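Local coordinates for protein purine nucleoside phosphorylase (Schistosoma mansoni, PDB 5TBT) that probably catalyses the reversible phosphorolysis of purine nucleosides such as inosine and guanosine, releasing the free base and ribose 1-phosphate, at residues Ser35-Leu40 / Leu114-Ala119; Pro200-Pro205 / Val219-Val224. All coordinates share one frame; numbering follows the deposited sequence.

Contact 1: residues Ser35-Leu40 / Leu114-Ala119. With CTN (4-amino-1-beta-D-ribofuranosyl-2(1H)-pyrimidinone), chain B; SO4 (sulfate ion), chain C.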
ATOM      1  N   SER A  35      -7.343  19.886 -12.208  1.00 31.74           N
ATOM      2  CA  SER A  35      -6.902  21.183 -11.711  0.61 35.48           C
ATOM      3  C   SER A  35      -6.722  22.168 -12.858  1.00 34.76           C
ATOM      4  O   SER A  35      -5.996  21.894 -13.819  1.00 34.83           O
ATOM      5  CB  SER A  35      -5.595  21.022 -10.937  0.61 38.30           C
ATOM      6  OG  SER A  35      -5.755  20.116  -9.858  0.61 38.97           O
ATOM      7  N   GLY A  36      -7.386  23.317 -12.754  1.00 34.60           N
ATOM      8  CA  GLY A  36      -7.320  24.328 -13.788  1.00 35.89           C
ATOM      9  C   GLY A  36      -8.071  23.997 -15.057  1.00 34.85           C
ATOM     10  O   GLY A  36      -7.964  24.743 -16.034  1.00 36.31           O
ATOM     11  N   LEU A  37      -8.833  22.902 -15.074  1.00 31.17           N
ATOM     12  CA  LEU A  37      -9.553  22.456 -16.260  1.00 30.74           C
ATOM     13  C   LEU A  37     -11.065  22.548 -16.091  1.00 38.05           C
ATOM     14  O   LEU A  37     -11.805  21.826 -16.765  1.00 39.06           O
ATOM     15  CB  LEU A  37      -9.154  21.020 -16.605  1.00 29.06           C
ATOM     16  CG  LEU A  37      -7.669  20.757 -16.847  1.00 34.42           C
ATOM     17  CD1 LEU A  37      -7.435  19.276 -17.081  1.00 33.28           C
ATOM     18  CD2 LEU A  37      -7.163  21.578 -18.021  1.00 31.78           C
ATOM     19  N   GLY A  38     -11.538  23.417 -15.206  1.00 36.36           N
ATOM     20  CA  GLY A  38     -12.945  23.481 -14.879  1.00 36.78           C
ATOM     21  C   GLY A  38     -13.746  24.553 -15.585  1.00 39.57           C
ATOM     22  O   GLY A  38     -14.868  24.841 -15.150  1.00 40.95           O
ATOM     23  N   LYS A  39     -13.224  25.143 -16.662  1.00 38.58           N
ATOM     24  CA  LYS A  39     -13.923  26.258 -17.298  1.00 40.68           C
ATOM     25  C   LYS A  39     -15.275  25.829 -17.858  1.00 39.09           C
ATOM     26  O   LYS A  39     -16.213  26.633 -17.913  1.00 41.60           O
ATOM     27  CB  LYS A  39     -13.059  26.868 -18.402  1.00 43.68           C
ATOM     28  CG  LYS A  39     -13.571  28.204 -18.918  1.00 53.02           C
ATOM     29  CD  LYS A  39     -12.698  28.769 -20.032  1.00 59.79           C
ATOM     30  CE  LYS A  39     -11.295  29.098 -19.546  1.00 62.14           C
ATOM     31  NZ  LYS A  39     -10.749  30.302 -20.234  1.00 67.21           N
ATOM     32  N   LEU A  40     -15.397  24.565 -18.270  1.00 35.76           N
ATOM     33  CA  LEU A  40     -16.648  24.099 -18.859  1.00 36.27           C
ATOM     34  C   LEU A  40     -17.802  24.193 -17.868  1.00 37.09           C
ATOM     35  O   LEU A  40     -18.946  24.451 -18.258  1.00 37.42           O
ATOM     36  CB  LEU A  40     -16.484  22.665 -19.359  1.00 37.04           C
ATOM     37  CG  LEU A  40     -17.719  22.086 -20.044  1.00 38.47           C
ATOM     38  CD1 LEU A  40     -18.176  22.997 -21.178  1.00 43.23           C
ATOM     39  CD2 LEU A  40     -17.445  20.682 -20.552  1.00 35.61           C
ATOM     40  N   LEU A 114     -17.364  11.388 -17.392  1.00 22.41           N
ATOM     41  CA  LEU A 114     -16.189  11.879 -18.100  1.00 23.18           C
ATOM     42  C   LEU A 114     -15.237  12.537 -17.108  1.00 24.93           C
ATOM     43  O   LEU A 114     -15.665  13.306 -16.243  1.00 27.89           O
ATOM     44  CB  LEU A 114     -16.583  12.879 -19.190  1.00 25.56           C
ATOM     45  CG  LEU A 114     -17.727  12.462 -20.120  1.00 29.89           C
ATOM     46  CD1 LEU A 114     -18.146  13.617 -21.017  1.00 25.71           C
ATOM     47  CD2 LEU A 114     -17.350  11.244 -20.951  1.00 28.28           C
ATOM     48  N   ILE A 115     -13.943  12.235 -17.235  1.00 25.33           N
ATOM     49  CA  ILE A 115     -12.944  12.629 -16.243  1.00 24.27           C
ATOM     50  C   ILE A 115     -11.708  13.178 -16.947  1.00 25.64           C
ATOM     51  O   ILE A 115     -11.241  12.602 -17.935  1.00 25.22           O
ATOM     52  CB  ILE A 115     -12.544  11.446 -15.337  1.00 24.46           C
ATOM     53  CG1 ILE A 115     -13.781  10.777 -14.734  1.00 26.49           C
ATOM     54  CG2 ILE A 115     -11.600  11.903 -14.232  1.00 22.27           C
ATOM     55  CD1 ILE A 115     -13.468   9.583 -13.869  1.00 27.51           C
ATOM     56  N   THR A 116     -11.165  14.280 -16.422  1.00 25.46           N
ATOM     57  CA  THR A 116      -9.862  14.796 -16.820  1.00 26.22           C
ATOM     58  C   THR A 116      -8.959  14.941 -15.601  1.00 26.37           C
ATOM     59  O   THR A 116      -9.427  15.195 -14.489  1.00 24.78           O
ATOM     60  CB  THR A 116      -9.962  16.159 -17.512  1.00 26.64           C
ATOM     61  OG1 THR A 116     -10.568  17.109 -16.625  1.00 27.04           O
ATOM     62  CG2 THR A 116     -10.770  16.060 -18.786  1.00 27.06           C
ATOM     63  N   ASN A 117      -7.655  14.795 -15.822  1.00 23.73           N
ATOM     64  CA  ASN A 117      -6.686  14.981 -14.755  1.00 23.06           C
ATOM     65  C   ASN A 117      -5.388  15.512 -15.345  1.00 25.98           C
ATOM     66  O   ASN A 117      -5.180  15.496 -16.562  1.00 25.51           O
ATOM     67  CB  ASN A 117      -6.432  13.678 -13.982  1.00 19.86           C
ATOM     68  CG  ASN A 117      -5.817  12.582 -14.845  1.00 22.49           C
ATOM     69  OD1 ASN A 117      -4.720  12.735 -15.387  1.00 21.98           O
ATOM     70  ND2 ASN A 117      -6.513  11.458 -14.950  1.00 23.67           N
ATOM     71  N   LEU A 118      -4.517  15.989 -14.459  1.00 24.10           N
ATOM     72  CA  LEU A 118      -3.136  16.322 -14.785  1.00 24.12           C
ATOM     73  C   LEU A 118      -2.240  15.188 -14.312  1.00 27.23           C
ATOM     74  O   LEU A 118      -2.471  14.607 -13.248  1.00 23.18           O
ATOM     75  CB  LEU A 118      -2.698  17.630 -14.118  1.00 26.26           C
ATOM     76  CG  LEU A 118      -2.887  18.967 -14.839  1.00 28.50           C
ATOM     77  CD1 LEU A 118      -1.998  19.074 -16.073  1.00 29.29           C
ATOM     78  CD2 LEU A 118      -4.343  19.198 -15.199  1.00 27.23           C
ATOM     79  N   ALA A 119      -1.216  14.871 -15.099  1.00 27.04           N
ATOM     80  CA  ALA A 119      -0.402  13.711 -14.774  1.00 25.04           C
ATOM     81  C   ALA A 119       1.000  13.872 -15.341  1.00 25.84           C
ATOM     82  O   ALA A 119       1.258  14.717 -16.202  1.00 29.02           O
ATOM     83  CB  ALA A 119      -1.050  12.426 -15.291  1.00 18.94           C
TER
HETATM   84  O5' CTN B 301       0.257  19.076  -9.485  1.00 47.96           O
HETATM   85  C5' CTN B 301      -0.610  18.471  -8.576  1.00 53.76           C
HETATM   86  C4' CTN B 301      -2.012  18.336  -9.146  1.00 58.28           C
HETATM   87  O4' CTN B 301      -1.992  17.798 -10.446  1.00 56.19           O
HETATM   88  C1' CTN B 301      -2.039  16.390 -10.416  1.00 53.51           C
HETATM   89  N1  CTN B 301      -0.742  15.780 -10.729  1.00 44.02           N
HETATM   90  C6  CTN B 301       0.185  16.480 -11.324  1.00 37.23           C
HETATM   91  C5  CTN B 301       1.391  15.939 -11.627  1.00 35.82           C
HETATM   92  C4  CTN B 301       1.660  14.643 -11.304  1.00 34.32           C
HETATM   93  N3  CTN B 301       0.727  13.912 -10.718  1.00 37.24           N
HETATM   94  C2  CTN B 301      -0.497  14.445 -10.432  1.00 41.84           C
HETATM   95  O2  CTN B 301      -1.376  13.784  -9.879  1.00 41.19           O
HETATM   96  N4  CTN B 301       2.859  14.162 -11.633  1.00 32.60           N
HETATM   97  C2' CTN B 301      -2.495  16.056  -9.013  1.00 58.87           C
HETATM   98  O2' CTN B 301      -3.576  15.154  -9.075  1.00 59.13           O
HETATM   99  C3' CTN B 301      -2.792  17.343  -8.324  1.00 64.84           C
HETATM  100  O3' CTN B 301      -4.163  17.672  -8.346  1.00 64.63           O
HETATM  101  S   SO4 C 302      -5.853  16.739 -11.257  1.00 82.29           S
HETATM  102  O1  SO4 C 302      -5.670  17.172 -12.569  1.00 81.73           O
HETATM  103  O2  SO4 C 302      -5.905  15.321 -11.243  1.00 83.36           O
HETATM  104  O3  SO4 C 302      -4.742  17.182 -10.451  1.00 76.85           O
HETATM  105  O4  SO4 C 302      -7.001  17.273 -10.575  1.00 83.79           O
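Leu37 reaches down from the loop onto strand 112-121 and lays its CD1 methyl against two residues of it, Leu118 and Thr116. This is the tight part of the contact: CD1 of Leu37 lies 3.6 Å from CD2 of Leu118, and the same methyl sits 3.8 Å from OG1 of Thr116. Both neighbours meet the leucine at a slant. CG of Leu37 stands beside its backbone N, opposite the carbonyl carbon (chi1 -57°), which drops the isobutyl group onto the strand. The Thr116 hydroxyl has its polar partner in the backbone N of Gly34, while Leu273 and Phe277 of helix 259-283 cover this apolar patch. Ser35 adds its carbonyl O, 3.5 Å from CD2 of Leu118. Gly36, between the two touching residues, is exposed; past Leu37 the loop leaves the strand, with Lys39 running outward to a weak, long ion pair with Asp271. At the Ser35 end the two backbones share a sulfate. Ser35 N donates to sulfate O1 at 3.2 Å (158°); Leu118 N points to the same oxygen, but their 2.5 Å separation is too short for such a bond and its exact length is doubtful. The cytidine lies next to the anion, with its N1 3.3 Å from Leu118 O. A glycine-rich loop holding a tetrahedral anion beside the nucleoside is characteristic of the phosphate site of purine nucleoside phosphorylases, where sulfate probably stands in for phosphate.

Contact 2: residues Pro200-Pro205 / Val219-Val224. With CTN (4-amino-1-beta-D-ribofuranosyl-2(1H)-pyrimidinone), chain B; SO4 (sulfate ion), chain C.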
ATOM      1  N   PRO A 200       0.856  12.710  -1.530  1.00 20.72           N
ATOM      2  CA  PRO A 200       0.841  13.870  -2.427  1.00 19.56           C
ATOM      3  C   PRO A 200       2.208  14.300  -2.964  1.00 23.02           C
ATOM      4  O   PRO A 200       2.275  15.309  -3.665  1.00 23.28           O
ATOM      5  CB  PRO A 200       0.260  14.966  -1.540  1.00 16.83           C
ATOM      6  CG  PRO A 200       0.794  14.630  -0.171  1.00 19.79           C
ATOM      7  CD  PRO A 200       0.876  13.116  -0.112  1.00 19.12           C
ATOM      8  N   THR A 201       3.275  13.579  -2.634  1.00 20.75           N
ATOM      9  CA  THR A 201       4.564  13.871  -3.245  1.00 21.08           C
ATOM     10  C   THR A 201       4.565  13.396  -4.690  1.00 22.09           C
ATOM     11  O   THR A 201       4.001  12.349  -5.015  1.00 20.96           O
ATOM     12  CB  THR A 201       5.700  13.195  -2.478  1.00 22.62           C
ATOM     13  OG1 THR A 201       5.502  11.777  -2.475  1.00 20.61           O
ATOM     14  CG2 THR A 201       5.759  13.709  -1.048  1.00 22.21           C
ATOM     15  N   TYR A 202       5.190  14.180  -5.566  1.00 23.00           N
ATOM     16  CA  TYR A 202       5.336  13.752  -6.947  1.00 22.58           C
ATOM     17  C   TYR A 202       6.179  12.485  -7.015  1.00 23.17           C
ATOM     18  O   TYR A 202       6.963  12.178  -6.113  1.00 22.74           O
ATOM     19  CB  TYR A 202       5.977  14.848  -7.795  1.00 20.14           C
ATOM     20  CG  TYR A 202       5.116  16.076  -7.967  1.00 20.85           C
ATOM     21  CD1 TYR A 202       3.982  16.047  -8.766  1.00 21.99           C
ATOM     22  CD2 TYR A 202       5.445  17.268  -7.337  1.00 21.40           C
ATOM     23  CE1 TYR A 202       3.195  17.167  -8.928  1.00 21.26           C
ATOM     24  CE2 TYR A 202       4.666  18.393  -7.493  1.00 24.26           C
ATOM     25  CZ  TYR A 202       3.541  18.337  -8.288  1.00 23.38           C
ATOM     26  OH  TYR A 202       2.759  19.458  -8.449  1.00 21.10           O
ATOM     27  N   GLU A 203       6.004  11.738  -8.103  1.00 24.24           N
ATOM     28  CA  GLU A 203       6.787  10.528  -8.305  1.00 23.87           C
ATOM     29  C   GLU A 203       8.273  10.861  -8.297  1.00 23.11           C
ATOM     30  O   GLU A 203       8.723  11.791  -8.973  1.00 22.11           O
ATOM     31  CB  GLU A 203       6.392   9.849  -9.621  1.00 26.68           C
ATOM     32  CG  GLU A 203       6.659  10.666 -10.878  1.00 27.28           C
ATOM     33  CD  GLU A 203       5.546  11.636 -11.210  1.00 29.49           C
ATOM     34  OE1 GLU A 203       4.601  11.757 -10.405  1.00 30.40           O
ATOM     35  OE2 GLU A 203       5.613  12.268 -12.283  1.00 26.96           O
ATOM     36  N   SER A 204       9.028  10.124  -7.491  1.00 22.82           N
ATOM     37  CA  SER A 204      10.452  10.366  -7.398  1.00 19.81           C
ATOM     38  C   SER A 204      11.134   9.921  -8.688  1.00 24.45           C
ATOM     39  O   SER A 204      10.583   9.115  -9.443  1.00 22.81           O
ATOM     40  CB  SER A 204      11.041   9.630  -6.196  1.00 20.48           C
ATOM     41  OG  SER A 204      11.267   8.265  -6.492  1.00 22.45           O
ATOM     42  N   PRO A 205      12.325  10.461  -8.979  1.00 25.64           N
ATOM     43  CA  PRO A 205      13.041  10.034 -10.194  1.00 27.05           C
ATOM     44  C   PRO A 205      13.204   8.528 -10.314  1.00 27.09           C
ATOM     45  O   PRO A 205      13.011   7.975 -11.404  1.00 27.34           O
ATOM     46  CB  PRO A 205      14.393  10.745 -10.056  1.00 28.08           C
ATOM     47  CG  PRO A 205      14.068  11.994  -9.307  1.00 29.28           C
ATOM     48  CD  PRO A 205      12.994  11.602  -8.322  1.00 27.32           C
ATOM     49  N   VAL A 219       1.455   8.619 -14.856  1.00 27.11           N
ATOM     50  CA  VAL A 219       1.309   8.465 -13.411  1.00 24.45           C
ATOM     51  C   VAL A 219       0.634   9.706 -12.837  1.00 23.73           C
ATOM     52  O   VAL A 219       0.982  10.839 -13.191  1.00 23.57           O
ATOM     53  CB  VAL A 219       2.673   8.205 -12.732  1.00 26.49           C
ATOM     54  CG1 VAL A 219       3.666   9.300 -13.081  1.00 27.07           C
ATOM     55  CG2 VAL A 219       2.503   8.077 -11.225  1.00 23.05           C
ATOM     56  N   GLY A 220      -0.338   9.486 -11.946  1.00 22.23           N
ATOM     57  CA  GLY A 220      -1.062  10.574 -11.320  1.00 22.40           C
ATOM     58  C   GLY A 220      -1.667  10.140 -10.002  1.00 23.87           C
ATOM     59  O   GLY A 220      -1.568   8.979  -9.597  1.00 22.23           O
ATOM     60  N   MET A 221      -2.325  11.096  -9.344  1.00 21.69           N
ATOM     61  CA  MET A 221      -2.778  10.937  -7.967  1.00 22.98           C
ATOM     62  C   MET A 221      -4.293  10.842  -7.822  1.00 25.17           C
ATOM     63  O   MET A 221      -4.804  10.993  -6.705  1.00 25.02           O
ATOM     64  CB  MET A 221      -2.272  12.096  -7.105  1.00 20.95           C
ATOM     65  CG  MET A 221      -0.766  12.297  -7.100  1.00 22.28           C
ATOM     66  SD  MET A 221      -0.296  13.748  -6.130  1.00 23.63           S
ATOM     67  CE  MET A 221       1.410  13.957  -6.634  1.00 22.08           C
ATOM     68  N   SER A 222      -5.031  10.605  -8.901  1.00 24.20           N
ATOM     69  CA  SER A 222      -6.489  10.683  -8.832  1.00 26.62           C
ATOM     70  C   SER A 222      -7.095   9.642  -9.768  1.00 24.79           C
ATOM     71  O   SER A 222      -6.432   8.690 -10.195  1.00 26.20           O
ATOM     72  CB  SER A 222      -6.958  12.111  -9.169  1.00 29.03           C
ATOM     73  OG  SER A 222      -6.802  12.391 -10.549  1.00 28.60           O
ATOM     74  N   THR A 223      -8.394   9.811 -10.043  1.00 24.12           N
ATOM     75  CA  THR A 223      -9.122   9.174 -11.140  1.00 21.23           C
ATOM     76  C   THR A 223      -9.441   7.700 -10.912  1.00 22.46           C
ATOM     77  O   THR A 223     -10.596   7.293 -11.062  1.00 23.79           O
ATOM     78  CB  THR A 223      -8.349   9.336 -12.451  1.00 19.90           C
ATOM     79  OG1 THR A 223      -8.167  10.731 -12.724  1.00 21.80           O
ATOM     80  CG2 THR A 223      -9.115   8.698 -13.599  1.00 17.52           C
ATOM     81  N   VAL A 224      -8.426   6.894 -10.582  1.00 22.96           N
ATOM     82  CA  VAL A 224      -8.656   5.457 -10.384  1.00 25.17           C
ATOM     83  C   VAL A 224      -9.723   5.174  -9.336  1.00 22.83           C
ATOM     84  O   VAL A 224     -10.541   4.266  -9.552  1.00 20.16           O
ATOM     85  CB  VAL A 224      -7.325   4.745 -10.097  1.00 25.71           C
ATOM     86  CG1 VAL A 224      -7.569   3.332  -9.591  1.00 22.03           C
ATOM     87  CG2 VAL A 224      -6.464   4.713 -11.348  1.00 24.87           C
TER
HETATM   88  O5' CTN B 301       0.257  19.076  -9.485  1.00 47.96           O
HETATM   89  C5' CTN B 301      -0.610  18.471  -8.576  1.00 53.76           C
HETATM   90  C4' CTN B 301      -2.012  18.336  -9.146  1.00 58.28           C
HETATM   91  O4' CTN B 301      -1.992  17.798 -10.446  1.00 56.19           O
HETATM   92  C1' CTN B 301      -2.039  16.390 -10.416  1.00 53.51           C
HETATM   93  N1  CTN B 301      -0.742  15.780 -10.729  1.00 44.02           N
HETATM   94  C6  CTN B 301       0.185  16.480 -11.324  1.00 37.23           C
HETATM   95  C5  CTN B 301       1.391  15.939 -11.627  1.00 35.82           C
HETATM   96  C4  CTN B 301       1.660  14.643 -11.304  1.00 34.32           C
HETATM   97  N3  CTN B 301       0.727  13.912 -10.718  1.00 37.24           N
HETATM   98  C2  CTN B 301      -0.497  14.445 -10.432  1.00 41.84           C
HETATM   99  O2  CTN B 301      -1.376  13.784  -9.879  1.00 41.19           O
HETATM  100  N4  CTN B 301       2.859  14.162 -11.633  1.00 32.60           N
HETATM  101  C2' CTN B 301      -2.495  16.056  -9.013  1.00 58.87           C
HETATM  102  O2' CTN B 301      -3.576  15.154  -9.075  1.00 59.13           O
HETATM  103  C3' CTN B 301      -2.792  17.343  -8.324  1.00 64.84           C
HETATM  104  O3' CTN B 301      -4.163  17.672  -8.346  1.00 64.63           O
HETATM  105  S   SO4 C 302      -5.853  16.739 -11.257  1.00 82.29           S
HETATM  106  O1  SO4 C 302      -5.670  17.172 -12.569  1.00 81.73           O
HETATM  107  O2  SO4 C 302      -5.905  15.321 -11.243  1.00 83.36           O
HETATM  108  O3  SO4 C 302      -4.742  17.182 -10.451  1.00 76.85           O
HETATM  109  O4  SO4 C 302      -7.001  17.273 -10.575  1.00 83.79           O
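Pro200, which follows a cis peptide bond, presents its carbonyl O to the end of Met221, 3.4 Å from the methyl CE. The Met221 chain runs extended from CG outward, and this carries CE past Pro200 to the carbonyl O of Thr201, 3.5 Å away; that oxygen also accepts a bond from Asn197. At Tyr202 the same methyl comes 3.9 Å from ring atom CD1, obliquely. The tyrosine ring turns its edge to the cytidine: its OH and the ribose O5' share a hydrogen bond of 2.7 Å, with O5' in the plane of the ring, while Phe161 of a second subunit packs against the tyrosine. Glu203 follows, its chain bent at chi2 (-85°) so that the carboxylate comes back across Val219, with CD 3.5 Å from CG1 of that valine. OE1 accepts an N-H of the cytosine amino group, N4, at 3.2 Å (147°), and OE2 is bonded to Ser247. Ser204 then caps the start of helix 205-213 and also bonds a backbone carbonyl, that of His137 of the second subunit. On the facing segment, Met221 N makes a weak bond to cytosine O2 at 2.9 Å, and Ser222 OG donates to the sulfate. A glutamate at the base, a methionine beside base and ribose, and an aromatic side chain from a neighbouring subunit packed nearby are features of the nucleoside pocket in trimeric purine nucleoside phosphorylases.

Overall arrangement
From the N terminus, strand 29-32 leads into the loop 35-40, and strand 112-121 later comes back to meet that loop in contact 1, closing a long loop of the chain that takes in strands 47-51, 69-75 and 78-84 and helix 95-108. Contact 2 opens only later, after strand 189-196, and closes a short loop around helix 205-213. The two are thus in series, neither crossing nor nesting. In space they join, since strands 112-121 and 218-220 are antiparallel neighbours in one mixed sheet. Asn117 ND2 probably bonds Thr223 OG1 at 2.9 Å, linking the two contacts directly, and both border the same cytidine and sulfate.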